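Local coordinates for protein putative 4-Hydroxy-2-oxoglutarate aldolase / 2-dehydro-3-deoxyphosphogluconate aldolase (Yersinia enterocolitica, PDB 3LM7) that is a putative aldolase of the KDGP aldolase family with a TIM-barrel fold, at residues V15-L20 against E235-L240; F178-C183 against V205-D210. One frame throughout, in Å; residues are numbered along the deposited sequence.

Contact 1. Residues V15-L20 against E235-L240; sequences VCLNVL and EDVKTL
Leu240 N donates to Asp236 O over 3.0 Å, a regular helical bond that sets Leu240 on the turn facing Leu17. From there on the contact is all hydrocarbon, and no hydrogen bond passes between strand 17-20 and the helix. The two elements run antiparallel, their axes at 167° and 10.6 Å apart at closest. Leu17 CA lies 8.1 Å from Leu240 CA, so only side chains can bridge the gap. Leu17 does most of it. Its CG stands beside the backbone N (chi1 -57°), and the nearly straight second torsion (177°) carries CD1 out to the helix. CD1 rests 3.9 Å from Leu240 CB, with CD2 following at 4.2 Å from that same CB, so the fork of Leu17 is laid against the root of Leu240 and the two side chains slant past one another. Val237, almost one turn earlier, divides its branches: CG1 comes within 4.3 Å of Leu17 CD1, while CG2 meets Val19 CG2 at the same 4.3 Å. Val19 thus completes a row of apolar groups on one face of the strand. All four touching residues are buried. Phe201 covers both leucines, Val38 of the next strand flanks Leu17 and Val19, and Ile30 and Ala33 of helix 24-33 close in on Val19 and Val237 respectively. Asn18 serves the opposite face, where its OD1 is hydrogen-bonded to Ser69 OG. Backbone bonds tie Leu17 to His37 and Leu39 on one flank, and Asn18 to Pro218 and Ile220 on the other. This is how a TIM barrel closes on itself: its C-terminal helix packs over the outer side of its first strand.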
ATOM      1  N   VAL A  15       1.173  -7.410   6.344  1.00  8.67           N
ATOM      2  CA  VAL A  15       2.211  -7.804   7.339  1.00  8.21           C
ATOM      3  C   VAL A  15       2.753  -9.169   7.072  1.00  9.10           C
ATOM      4  O   VAL A  15       1.937 -10.123   6.886  1.00  9.61           O
ATOM      5  CB  VAL A  15       1.665  -7.820   8.786  1.00  9.50           C
ATOM      6  CG1 VAL A  15       2.805  -8.324   9.766  1.00  7.25           C
ATOM      7  CG2 VAL A  15       1.200  -6.401   9.146  1.00  8.53           C
ATOM      8  N   CYS A  16       4.096  -9.296   7.100  1.00  7.41           N
ATOM      9  CA  CYS A  16       4.721 -10.613   6.898  1.00  8.12           C
ATOM     10  C   CYS A  16       5.753 -10.780   8.013  1.00  8.95           C
ATOM     11  O   CYS A  16       6.564  -9.888   8.260  1.00  8.17           O
ATOM     12  CB  CYS A  16       5.388 -10.696   5.492  1.00  5.75           C
ATOM     13  SG  CYS A  16       6.045 -12.375   5.147  1.00  9.19           S
ATOM     14  N   LEU A  17       5.738 -11.922   8.690  1.00  7.70           N
ATOM     15  CA  LEU A  17       6.697 -12.129   9.770  1.00  7.81           C
ATOM     16  C   LEU A  17       8.062 -12.391   9.171  1.00  5.89           C
ATOM     17  O   LEU A  17       8.170 -12.897   8.054  1.00  6.61           O
ATOM     18  CB  LEU A  17       6.296 -13.383  10.634  1.00  6.74           C
ATOM     19  CG  LEU A  17       4.912 -13.301  11.232  1.00  7.83           C
ATOM     20  CD1 LEU A  17       4.693 -14.646  11.961  1.00  9.18           C
ATOM     21  CD2 LEU A  17       4.745 -12.113  12.245  1.00  5.29           C
ATOM     22  N   ASN A  18       9.121 -12.141   9.942  1.00  6.89           N
ATOM     23  CA  ASN A  18      10.433 -12.607   9.599  1.00  6.71           C
ATOM     24  C   ASN A  18      11.119 -13.230  10.812  1.00  7.98           C
ATOM     25  O   ASN A  18      11.361 -12.539  11.826  1.00  8.71           O
ATOM     26  CB  ASN A  18      11.239 -11.408   8.943  1.00  7.20           C
ATOM     27  CG  ASN A  18      12.592 -11.804   8.305  1.00  9.22           C
ATOM     28  OD1 ASN A  18      12.990 -11.218   7.230  1.00 14.90           O
ATOM     29  ND2 ASN A  18      13.356 -12.664   8.952  1.00  4.77           N
ATOM     30  N   VAL A  19      11.499 -14.521  10.714  1.00  6.24           N
ATOM     31  CA  VAL A  19      12.056 -15.202  11.886  1.00  7.03           C
ATOM     32  C   VAL A  19      13.131 -16.068  11.334  1.00  7.71           C
ATOM     33  O   VAL A  19      13.165 -16.325  10.126  1.00  9.39           O
ATOM     34  CB  VAL A  19      10.921 -16.070  12.665  1.00  7.87           C
ATOM     35  CG1 VAL A  19       9.711 -15.208  13.031  1.00  6.42           C
ATOM     36  CG2 VAL A  19      10.411 -17.216  11.760  1.00  5.29           C
ATOM     37  N   LEU A  20      14.041 -16.530  12.175  1.00 10.40           N
ATOM     38  CA  LEU A  20      15.160 -17.346  11.721  1.00 11.59           C
ATOM     39  C   LEU A  20      14.841 -18.838  11.767  1.00 12.93           C
ATOM     40  O   LEU A  20      14.091 -19.276  12.614  1.00 12.24           O
ATOM     41  CB  LEU A  20      16.381 -17.108  12.638  1.00 11.45           C
ATOM     42  CG  LEU A  20      16.907 -15.674  12.654  1.00 17.62           C
ATOM     43  CD1 LEU A  20      18.114 -15.565  13.599  1.00 18.49           C
ATOM     44  CD2 LEU A  20      17.208 -15.094  11.198  1.00 16.76           C
ATOM     45  N   GLU A 235       5.336 -22.913  17.963  1.00 15.65           N
ATOM     46  CA  GLU A 235       4.148 -22.406  18.673  1.00 14.32           C
ATOM     47  C   GLU A 235       4.196 -20.845  18.938  1.00 13.79           C
ATOM     48  O   GLU A 235       3.135 -20.157  19.016  1.00 11.71           O
ATOM     49  CB  GLU A 235       3.913 -23.178  19.978  1.00 17.67           C
ATOM     50  CG  GLU A 235       5.053 -23.070  21.047  1.00 18.49           C
ATOM     51  CD  GLU A 235       6.272 -24.034  20.839  1.00 26.63           C
ATOM     52  OE1 GLU A 235       6.544 -24.546  19.689  1.00 24.54           O
ATOM     53  OE2 GLU A 235       7.020 -24.232  21.856  1.00 25.84           O
ATOM     54  N   ASP A 236       5.420 -20.316  19.045  1.00 12.89           N
ATOM     55  CA  ASP A 236       5.611 -18.851  19.156  1.00 14.41           C
ATOM     56  C   ASP A 236       5.240 -18.163  17.810  1.00 12.87           C
ATOM     57  O   ASP A 236       4.749 -17.051  17.771  1.00 13.01           O
ATOM     58  CB  ASP A 236       7.043 -18.504  19.580  1.00 12.96           C
ATOM     59  CG  ASP A 236       7.340 -18.834  21.065  1.00 15.04           C
ATOM     60  OD1 ASP A 236       6.449 -19.372  21.754  1.00 13.18           O
ATOM     61  OD2 ASP A 236       8.478 -18.574  21.504  1.00 14.53           O
ATOM     62  N   VAL A 237       5.511 -18.837  16.708  1.00 13.30           N
ATOM     63  CA  VAL A 237       5.143 -18.306  15.413  1.00 12.23           C
ATOM     64  C   VAL A 237       3.619 -18.310  15.300  1.00 12.21           C
ATOM     65  O   VAL A 237       2.994 -17.354  14.805  1.00 11.08           O
ATOM     66  CB  VAL A 237       5.848 -19.150  14.282  1.00 12.58           C
ATOM     67  CG1 VAL A 237       5.285 -18.841  12.925  1.00 12.73           C
ATOM     68  CG2 VAL A 237       7.331 -18.905  14.303  1.00  9.94           C
ATOM     69  N   LYS A 238       2.980 -19.390  15.738  1.00 12.02           N
ATOM     70  CA  LYS A 238       1.475 -19.364  15.738  1.00 12.82           C
ATOM     71  C   LYS A 238       0.896 -18.199  16.590  1.00 11.96           C
ATOM     72  O   LYS A 238      -0.106 -17.568  16.183  1.00 11.20           O
ATOM     73  CB  LYS A 238       0.933 -20.728  16.171  1.00 13.93           C
ATOM     74  CG  LYS A 238      -0.464 -20.982  15.701  1.00 21.05           C
ATOM     75  CD  LYS A 238      -1.401 -20.671  16.770  1.00 27.64           C
ATOM     76  CE  LYS A 238      -2.813 -21.190  16.397  1.00 32.97           C
ATOM     77  NZ  LYS A 238      -3.684 -20.809  17.572  1.00 32.29           N
ATOM     78  N   THR A 239       1.487 -17.933  17.765  1.00 11.88           N
ATOM     79  CA  THR A 239       1.009 -16.877  18.657  1.00 12.25           C
ATOM     80  C   THR A 239       1.156 -15.516  17.911  1.00 12.09           C
ATOM     81  O   THR A 239       0.274 -14.633  17.960  1.00 11.68           O
ATOM     82  CB  THR A 239       1.859 -16.837  19.981  1.00 12.98           C
ATOM     83  OG1 THR A 239       1.662 -18.061  20.693  1.00 14.10           O
ATOM     84  CG2 THR A 239       1.475 -15.686  20.884  1.00 12.30           C
ATOM     85  N   LEU A 240       2.287 -15.351  17.224  1.00 11.96           N
ATOM     86  CA  LEU A 240       2.471 -14.148  16.375  1.00 10.52           C
ATOM     87  C   LEU A 240       1.443 -14.026  15.265  1.00 11.06           C
ATOM     88  O   LEU A 240       0.798 -12.977  15.107  1.00 12.03           O
ATOM     89  CB  LEU A 240       3.889 -14.124  15.780  1.00 10.41           C
ATOM     90  CG  LEU A 240       4.946 -13.953  16.862  1.00  8.99           C
ATOM     91  CD1 LEU A 240       6.391 -14.332  16.297  1.00 15.38           C
ATOM     92  CD2 LEU A 240       4.958 -12.560  17.557  1.00 11.36           C
TER

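Contact 2. Residues F178-C183 against V205-D210; sequences FVAEAC and VQIALD
Helices 173-185 and 201-211 run in broadly the same direction and come very close at one point, where Ala180 CA and Ala208 CA are 5.3 Å apart. Small residues at both positions permit that approach, and no hydrogen bond crosses between the segments. The methyl of Ala180 points at the other helix and lies 4.1 Å from Ala208 CA, against backbone rather than against a side chain. The methyl of Ala208 is turned to the flank, with its CB 4.7 Å from Ala180 CB. Ile207 reaches in with its CG2, which sits opposite its own backbone N and stops 4.4 Å from Ala180 CB. In the barrel these are successive outer helices, joined through strand 189-192, and the contact zips neighbouring beta-alpha units together on the outside. Tyr176 and Ile173, a turn or two earlier on helix 173-185, extend the packing: both touch Ile207, and Tyr176 also touches Ala208. A potassium ion lies about 8 Å from the side chain of Ala180. On the second helix Gln206 NE2 donates to Asp210 OD1 over 2.9 Å, one turn on. The bond bends to 152° at the hydrogen and arrives from above the carboxylate plane, 41° out of it. Leu209 leaves the backbone on the side away from segment 178-183 and touches Ile247 and Val248 near the C terminus.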
ATOM      1  N   PHE A 178       7.976   8.047  14.629  1.00  6.53           N
ATOM      2  CA  PHE A 178       8.295   9.055  13.632  1.00  7.25           C
ATOM      3  C   PHE A 178       8.666   8.379  12.324  1.00  6.66           C
ATOM      4  O   PHE A 178       8.230   8.837  11.266  1.00  9.51           O
ATOM      5  CB  PHE A 178       9.450   9.953  14.123  1.00  7.10           C
ATOM      6  CG  PHE A 178       9.678  11.160  13.229  1.00  7.55           C
ATOM      7  CD1 PHE A 178       9.159  12.393  13.551  1.00 11.68           C
ATOM      8  CD2 PHE A 178      10.427  11.029  12.040  1.00  8.31           C
ATOM      9  CE1 PHE A 178       9.386  13.509  12.668  1.00 12.79           C
ATOM     10  CE2 PHE A 178      10.661  12.150  11.190  1.00 11.11           C
ATOM     11  CZ  PHE A 178      10.151  13.373  11.504  1.00 11.22           C
ATOM     12  N   VAL A 179       9.525   7.383  12.376  1.00  6.20           N
ATOM     13  CA  VAL A 179       9.951   6.652  11.141  1.00  4.68           C
ATOM     14  C   VAL A 179       8.730   6.040  10.442  1.00  4.69           C
ATOM     15  O   VAL A 179       8.630   6.088   9.199  1.00  5.34           O
ATOM     16  CB  VAL A 179      10.990   5.582  11.481  1.00  5.44           C
ATOM     17  CG1 VAL A 179      11.284   4.619  10.325  1.00  2.80           C
ATOM     18  CG2 VAL A 179      12.378   6.289  11.912  1.00  4.99           C
ATOM     19  N   ALA A 180       7.846   5.440  11.249  1.00  6.75           N
ATOM     20  CA  ALA A 180       6.613   4.859  10.735  1.00  7.30           C
ATOM     21  C   ALA A 180       5.755   5.906  10.007  1.00  7.72           C
ATOM     22  O   ALA A 180       5.263   5.662   8.885  1.00  5.75           O
ATOM     23  CB  ALA A 180       5.838   4.171  11.888  1.00  6.03           C
ATOM     24  N   GLU A 181       5.603   7.099  10.593  1.00  8.11           N
ATOM     25  CA  GLU A 181       4.782   8.161   9.921  1.00  7.95           C
ATOM     26  C   GLU A 181       5.422   8.648   8.623  1.00  7.56           C
ATOM     27  O   GLU A 181       4.716   8.853   7.620  1.00  5.74           O
ATOM     28  CB  GLU A 181       4.545   9.332  10.868  1.00  9.45           C
ATOM     29  CG  GLU A 181       4.221   8.767  12.205  1.00 15.82           C
ATOM     30  CD  GLU A 181       2.984   9.235  12.766  1.00 30.40           C
ATOM     31  OE1 GLU A 181       1.975   9.024  12.002  1.00 35.69           O
ATOM     32  OE2 GLU A 181       3.025   9.755  13.960  1.00 28.24           O
ATOM     33  N   ALA A 182       6.766   8.708   8.635  1.00  5.67           N
ATOM     34  CA  ALA A 182       7.509   9.120   7.449  1.00  5.38           C
ATOM     35  C   ALA A 182       7.441   8.016   6.337  1.00  4.98           C
ATOM     36  O   ALA A 182       7.242   8.319   5.117  1.00  5.39           O
ATOM     37  CB  ALA A 182       8.999   9.446   7.863  1.00  6.28           C
ATOM     38  N   CYS A 183       7.493   6.743   6.736  1.00  6.19           N
ATOM     39  CA  CYS A 183       7.344   5.676   5.721  1.00  4.94           C
ATOM     40  C   CYS A 183       5.938   5.742   5.108  1.00  4.90           C
ATOM     41  O   CYS A 183       5.797   5.581   3.928  1.00  6.63           O
ATOM     42  CB  CYS A 183       7.520   4.279   6.347  1.00  4.82           C
ATOM     43  SG  CYS A 183       9.346   3.931   6.747  1.00  7.50           S
ATOM     44  N   VAL A 205       3.871  -3.550  16.051  1.00  6.19           N
ATOM     45  CA  VAL A 205       3.194  -3.603  14.766  1.00  6.12           C
ATOM     46  C   VAL A 205       2.012  -2.628  14.673  1.00  8.18           C
ATOM     47  O   VAL A 205       1.853  -1.976  13.636  1.00  8.07           O
ATOM     48  CB  VAL A 205       2.750  -5.058  14.405  1.00  6.07           C
ATOM     49  CG1 VAL A 205       2.003  -5.065  13.013  1.00  6.19           C
ATOM     50  CG2 VAL A 205       4.009  -6.012  14.394  1.00  3.50           C
ATOM     51  N   GLN A 206       1.247  -2.460  15.746  1.00  7.71           N
ATOM     52  CA  GLN A 206       0.096  -1.597  15.667  1.00  7.27           C
ATOM     53  C   GLN A 206       0.579  -0.162  15.378  1.00  9.76           C
ATOM     54  O   GLN A 206      -0.089   0.599  14.693  1.00  8.71           O
ATOM     55  CB  GLN A 206      -0.628  -1.588  17.016  1.00  6.44           C
ATOM     56  CG  GLN A 206      -2.006  -0.901  16.991  1.00 10.39           C
ATOM     57  CD  GLN A 206      -3.034  -1.644  16.152  1.00 14.78           C
ATOM     58  OE1 GLN A 206      -3.404  -2.780  16.476  1.00 12.64           O
ATOM     59  NE2 GLN A 206      -3.503  -1.007  15.083  1.00 12.60           N
ATOM     60  N   ILE A 207       1.697   0.244  15.991  1.00  8.20           N
ATOM     61  CA  ILE A 207       2.197   1.603  15.715  1.00  8.38           C
ATOM     62  C   ILE A 207       2.403   1.830  14.230  1.00  8.02           C
ATOM     63  O   ILE A 207       2.033   2.877  13.683  1.00  6.69           O
ATOM     64  CB  ILE A 207       3.534   1.808  16.477  1.00  9.77           C
ATOM     65  CG1 ILE A 207       3.211   2.115  17.929  1.00  7.76           C
ATOM     66  CG2 ILE A 207       4.403   2.947  15.832  1.00  8.36           C
ATOM     67  CD1 ILE A 207       4.477   1.986  18.825  1.00 12.21           C
ATOM     68  N   ALA A 208       2.993   0.842  13.555  1.00  7.88           N
ATOM     69  CA  ALA A 208       3.229   0.955  12.092  1.00  9.04           C
ATOM     70  C   ALA A 208       1.897   0.968  11.332  1.00  8.86           C
ATOM     71  O   ALA A 208       1.742   1.752  10.358  1.00  8.84           O
ATOM     72  CB  ALA A 208       4.141  -0.244  11.534  1.00  8.77           C
ATOM     73  N   LEU A 209       0.951   0.100  11.727  1.00  7.91           N
ATOM     74  CA  LEU A 209      -0.337   0.090  11.044  1.00  7.96           C
ATOM     75  C   LEU A 209      -1.098   1.398  11.267  1.00  8.94           C
ATOM     76  O   LEU A 209      -1.694   1.914  10.325  1.00  9.36           O
ATOM     77  CB  LEU A 209      -1.211  -1.085  11.535  1.00 10.35           C
ATOM     78  CG  LEU A 209      -0.640  -2.485  11.314  1.00 10.40           C
ATOM     79  CD1 LEU A 209      -1.583  -3.582  11.980  1.00 10.09           C
ATOM     80  CD2 LEU A 209      -0.479  -2.780   9.769  1.00 11.01           C
ATOM     81  N   ASP A 210      -1.063   1.953  12.490  1.00  8.15           N
ATOM     82  CA  ASP A 210      -1.806   3.206  12.768  1.00  9.96           C
ATOM     83  C   ASP A 210      -1.200   4.398  12.007  1.00 11.07           C
ATOM     84  O   ASP A 210      -1.955   5.268  11.607  1.00 13.12           O
ATOM     85  CB  ASP A 210      -1.802   3.564  14.261  1.00 10.06           C
ATOM     86  CG  ASP A 210      -2.699   2.627  15.108  1.00 12.42           C
ATOM     87  OD1 ASP A 210      -3.464   1.802  14.552  1.00 12.46           O
ATOM     88  OD2 ASP A 210      -2.598   2.721  16.338  1.00 15.09           O
TER

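How the contacts relate
From the N terminus, the chain first lays down residues 15-20, the first barrel strand and its lead-in, which wait for their partner until helix 234-247, so contact 1 closes a loop spanning nearly the whole chain. Contact 2 is nested inside that loop: residues 178-183 and 205-210 lie only 22 residues apart and close a short loop that runs out through strand 189-192 and back. One brings the two ends of the chain together around the barrel, the other ties adjacent helices on its outer layer. Their centres are 19 Å apart, yet they meet: Val15 CG2 packs 4.0 Å from Leu209 CD2 and 4.2 Å from Val205 CG1, linking helix 201-211 to the lead-in just before the first strand.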